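MaoC-like dehydratase (Phytophthora Capsici, PDB 3KH8) probably catalyses the reversible hydration of enoyl-CoA thioesters, as a hot dog-fold lyase related to the hydratase 2 part of multifunctional enzyme type 2. Local coordinates at residues A[257-266]-A[293-303]. Numbering follows the deposited sequence.
Sequences VASRALFKQF and TRMWQEGSGKV
With CG anti to its carbonyl carbon (chi1 -59°), the ring of Phe-266 at the end of helix 251-266 meets Val-303, whose CG2 is likewise turned anti to its own carbonyl carbon; the two side chains come from opposite directions. That methyl sits squarely over one face, CG2 lying 3.6 Å from the Phe-266 ring centroid and only 10° off the normal, a CH-pi contact. Gln-265 CG covers the opposite face, and the ring is sandwiched between aliphatic groups. Met-295 comes in obliquely, its SD 3.8 Å from Phe-266 CE2, as a Met-aromatic contact. Leu-262 packs against both strands: its CD2 lies 3.8 Å from Met-295 CG and 3.9 Å from Val-303 CG1. Further toward the start of the helix segment, Ala-261 CB rests 3.8 Å from Thr-293 CB and Ala-258 CA lies 3.5 Å from Thr-293 OG1; these two small residues let helix and strand come close. Near CE1 of Phe-266, NE2 of Gln-297 approaches obliquely at 3.4 Å, its amide plane almost perpendicular to the ring. This amide is held from both ends: OE1 takes the Gly-299 N-H in its carbonyl plane, on a lone pair, at 3.0 Å, and NE2 bonds to Tyr-324 OH. Strands 290-297 and 302-309 form an antiparallel hairpin closed by a type I' turn, and helix 251-266 lies against it as the central helix of a hot dog fold. Between the segments dispersion dominates, the CH-pi and Met-aromatic contacts included, while the polar amide at the margin finds its hydrogen bonds within the sheet and turn.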
loop_
_atom_site.group_PDB
_atom_site.type_symbol
_atom_site.label_atom_id
_atom_site.label_comp_id
_atom_site.label_asym_id
_atom_site.label_seq_id
_atom_site.Cartn_x
_atom_site.Cartn_y
_atom_site.Cartn_z
ATOM N N VAL A 257 8.507 -2.458 -12.253
ATOM C CA VAL A 257 9.888 -2.143 -11.874
ATOM C C VAL A 257 10.715 -1.759 -13.108
ATOM O O VAL A 257 11.436 -0.755 -13.088
ATOM C CB VAL A 257 10.543 -3.299 -11.068
ATOM C CG1 VAL A 257 12.034 -3.063 -10.859
ATOM C CG2 VAL A 257 9.851 -3.452 -9.713
ATOM N N ALA A 258 10.594 -2.542 -14.182
ATOM C CA ALA A 258 11.264 -2.198 -15.448
ATOM C C ALA A 258 10.763 -0.854 -15.998
ATOM O O ALA A 258 11.561 -0.019 -16.439
ATOM C CB ALA A 258 11.081 -3.307 -16.472
ATOM N N SER A 259 9.446 -0.645 -15.945
ATOM C CA SER A 259 8.833 0.603 -16.407
ATOM C C SER A 259 9.349 1.831 -15.653
ATOM O O SER A 259 9.522 2.892 -16.249
ATOM C CB SER A 259 7.307 0.532 -16.318
ATOM O OG SER A 259 6.801 -0.495 -17.152
ATOM N N ARG A 260 9.582 1.674 -14.347
ATOM C CA ARG A 260 10.152 2.734 -13.518
ATOM C C ARG A 260 11.538 3.136 -14.014
ATOM O O ARG A 260 11.849 4.325 -14.100
ATOM C CB ARG A 260 10.248 2.291 -12.058
ATOM C CG ARG A 260 8.921 2.244 -11.299
ATOM C CD ARG A 260 9.114 1.622 -9.919
ATOM N NE ARG A 260 10.273 2.197 -9.240
ATOM C CZ ARG A 260 11.067 1.540 -8.403
ATOM N NH1 ARG A 260 10.839 0.264 -8.110
ATOM N NH2 ARG A 260 12.100 2.166 -7.863
ATOM N N ALA A 261 12.365 2.140 -14.333
ATOM C CA ALA A 261 13.709 2.391 -14.849
ATOM C C ALA A 261 13.646 3.113 -16.194
ATOM O O ALA A 261 14.394 4.065 -16.428
ATOM C CB ALA A 261 14.486 1.087 -14.974
ATOM N N LEU A 262 12.737 2.667 -17.060
ATOM C CA LEU A 262 12.559 3.268 -18.385
ATOM C C LEU A 262 12.070 4.714 -18.311
ATOM O O LEU A 262 12.579 5.580 -19.027
ATOM C CB LEU A 262 11.622 2.412 -19.249
ATOM C CG LEU A 262 12.160 1.029 -19.632
ATOM C CD1 LEU A 262 11.007 0.079 -19.956
ATOM C CD2 LEU A 262 13.150 1.122 -20.797
ATOM N N PHE A 263 11.091 4.970 -17.443
ATOM C CA PHE A 263 10.587 6.328 -17.238
ATOM C C PHE A 263 11.684 7.245 -16.715
ATOM O O PHE A 263 11.829 8.377 -17.184
ATOM C CB PHE A 263 9.377 6.355 -16.284
ATOM C CG PHE A 263 8.878 7.749 -15.986
ATOM C CD1 PHE A 263 8.029 8.401 -16.872
ATOM C CD2 PHE A 263 9.280 8.419 -14.831
ATOM C CE1 PHE A 263 7.576 9.700 -16.610
ATOM C CE2 PHE A 263 8.833 9.717 -14.559
ATOM C CZ PHE A 263 7.977 10.355 -15.450
ATOM N N LYS A 264 12.450 6.746 -15.747
ATOM C CA LYS A 264 13.514 7.518 -15.100
ATOM C C LYS A 264 14.626 7.888 -16.089
ATOM O O LYS A 264 15.106 9.025 -16.100
ATOM C CB LYS A 264 14.089 6.729 -13.917
ATOM C CG LYS A 264 15.008 7.523 -13.003
ATOM C CD LYS A 264 15.568 6.633 -11.899
ATOM C CE LYS A 264 16.452 7.418 -10.946
ATOM N NZ LYS A 264 16.978 6.540 -9.858
ATOM N N GLN A 265 15.018 6.927 -16.923
ATOM C CA GLN A 265 16.109 7.138 -17.875
ATOM C C GLN A 265 15.721 8.018 -19.069
ATOM O O GLN A 265 16.496 8.891 -19.473
ATOM C CB GLN A 265 16.691 5.796 -18.348
ATOM C CG GLN A 265 17.889 5.914 -19.309
ATOM C CD GLN A 265 19.067 6.665 -18.714
ATOM O OE1 GLN A 265 19.475 6.408 -17.581
ATOM N NE2 GLN A 265 19.625 7.595 -19.482
ATOM N N PHE A 266 14.519 7.813 -19.606
ATOM C CA PHE A 266 14.159 8.368 -20.915
ATOM C C PHE A 266 13.085 9.458 -20.960
ATOM O O PHE A 266 13.089 10.286 -21.880
ATOM C CB PHE A 266 13.802 7.236 -21.884
ATOM C CG PHE A 266 14.914 6.244 -22.089
ATOM C CD1 PHE A 266 15.997 6.551 -22.912
ATOM C CD2 PHE A 266 14.883 5.008 -21.453
ATOM C CE1 PHE A 266 17.032 5.640 -23.102
ATOM C CE2 PHE A 266 15.914 4.088 -21.632
ATOM C CZ PHE A 266 16.993 4.402 -22.458
ATOM N N THR A 293 17.325 -3.770 -14.626
ATOM C CA THR A 293 16.785 -3.450 -15.942
ATOM C C THR A 293 17.924 -3.059 -16.894
ATOM O O THR A 293 18.627 -2.067 -16.663
ATOM C CB THR A 293 15.687 -2.351 -15.870
ATOM O OG1 THR A 293 14.649 -2.770 -14.972
ATOM C CG2 THR A 293 15.073 -2.102 -17.240
ATOM N N ARG A 294 18.110 -3.863 -17.941
ATOM C CA ARG A 294 19.118 -3.602 -18.977
ATOM C C ARG A 294 18.457 -2.867 -20.132
ATOM O O ARG A 294 17.461 -3.341 -20.670
ATOM C CB ARG A 294 19.695 -4.910 -19.522
ATOM C CG ARG A 294 20.272 -5.859 -18.499
ATOM C CD ARG A 294 20.549 -7.206 -19.152
ATOM N NE ARG A 294 21.360 -8.062 -18.293
ATOM C CZ ARG A 294 21.531 -9.369 -18.477
ATOM N NH1 ARG A 294 20.932 -9.991 -19.487
ATOM N NH2 ARG A 294 22.290 -10.055 -17.639
ATOM N N MET A 295 19.020 -1.728 -20.528
ATOM C CA MET A 295 18.386 -0.891 -21.546
ATOM C C MET A 295 19.287 -0.587 -22.747
ATOM O O MET A 295 20.450 -0.197 -22.589
ATOM C CB MET A 295 17.846 0.402 -20.918
ATOM C CG MET A 295 16.747 0.161 -19.867
ATOM S SD MET A 295 16.404 1.580 -18.802
ATOM C CE MET A 295 17.780 1.532 -17.658
ATOM N N TRP A 296 18.734 -0.783 -23.940
ATOM C CA TRP A 296 19.439 -0.516 -25.192
ATOM C C TRP A 296 18.704 0.568 -25.981
ATOM O O TRP A 296 17.569 0.365 -26.424
ATOM C CB TRP A 296 19.525 -1.783 -26.049
ATOM C CG TRP A 296 20.437 -2.874 -25.543
ATOM C CD1 TRP A 296 21.751 -3.067 -25.882
ATOM C CD2 TRP A 296 20.093 -3.946 -24.652
ATOM N NE1 TRP A 296 22.248 -4.181 -25.244
ATOM C CE2 TRP A 296 21.253 -4.739 -24.483
ATOM C CE3 TRP A 296 18.920 -4.309 -23.971
ATOM C CZ2 TRP A 296 21.274 -5.876 -23.665
ATOM C CZ3 TRP A 296 18.942 -5.438 -23.152
ATOM C CH2 TRP A 296 20.114 -6.206 -23.006
ATOM N N GLN A 297 19.356 1.717 -26.136
ATOM C CA GLN A 297 18.851 2.802 -26.976
ATOM C C GLN A 297 18.982 2.397 -28.442
ATOM O O GLN A 297 20.074 2.063 -28.905
ATOM C CB GLN A 297 19.632 4.096 -26.687
ATOM C CG GLN A 297 19.313 5.287 -27.604
ATOM C CD GLN A 297 17.926 5.863 -27.381
ATOM O OE1 GLN A 297 17.011 5.636 -28.174
ATOM N NE2 GLN A 297 17.761 6.606 -26.294
ATOM N N GLU A 298 17.865 2.403 -29.163
ATOM C CA GLU A 298 17.872 2.055 -30.583
ATOM C C GLU A 298 17.571 3.254 -31.484
ATOM O O GLU A 298 17.520 3.124 -32.706
ATOM C CB GLU A 298 16.920 0.889 -30.871
ATOM C CG GLU A 298 17.352 -0.431 -30.240
ATOM C CD GLU A 298 18.618 -0.997 -30.858
ATOM O OE1 GLU A 298 18.535 -1.582 -31.958
ATOM O OE2 GLU A 298 19.694 -0.871 -30.239
ATOM N N GLY A 299 17.383 4.420 -30.874
ATOM C CA GLY A 299 17.086 5.643 -31.614
ATOM C C GLY A 299 15.636 5.709 -32.049
ATOM O O GLY A 299 14.892 4.729 -31.924
ATOM N N SER A 300 15.236 6.877 -32.553
ATOM C CA SER A 300 13.867 7.125 -33.022
ATOM C C SER A 300 12.809 6.889 -31.929
ATOM O O SER A 300 11.655 6.563 -32.225
ATOM C CB SER A 300 13.561 6.302 -34.283
ATOM O OG SER A 300 14.528 6.552 -35.292
ATOM N N GLY A 301 13.216 7.065 -30.674
ATOM C CA GLY A 301 12.317 6.916 -29.529
ATOM C C GLY A 301 11.991 5.476 -29.178
ATOM O O GLY A 301 10.938 5.203 -28.601
ATOM N N LYS A 302 12.891 4.555 -29.522
ATOM C CA LYS A 302 12.687 3.136 -29.221
ATOM C C LYS A 302 13.800 2.577 -28.343
ATOM O O LYS A 302 14.986 2.739 -28.644
ATOM C CB LYS A 302 12.544 2.309 -30.505
ATOM C CG LYS A 302 12.100 0.863 -30.270
ATOM C CD LYS A 302 12.006 0.054 -31.562
ATOM C CE LYS A 302 13.371 -0.474 -31.998
ATOM N NZ LYS A 302 13.241 -1.482 -33.084
ATOM N N VAL A 303 13.403 1.919 -27.256
ATOM C CA VAL A 303 14.348 1.297 -26.332
ATOM C C VAL A 303 14.015 -0.175 -26.147
ATOM O O VAL A 303 12.873 -0.537 -25.831
ATOM C CB VAL A 303 14.369 2.008 -24.951
ATOM C CG1 VAL A 303 15.373 1.343 -24.001
ATOM C CG2 VAL A 303 14.693 3.479 -25.112
#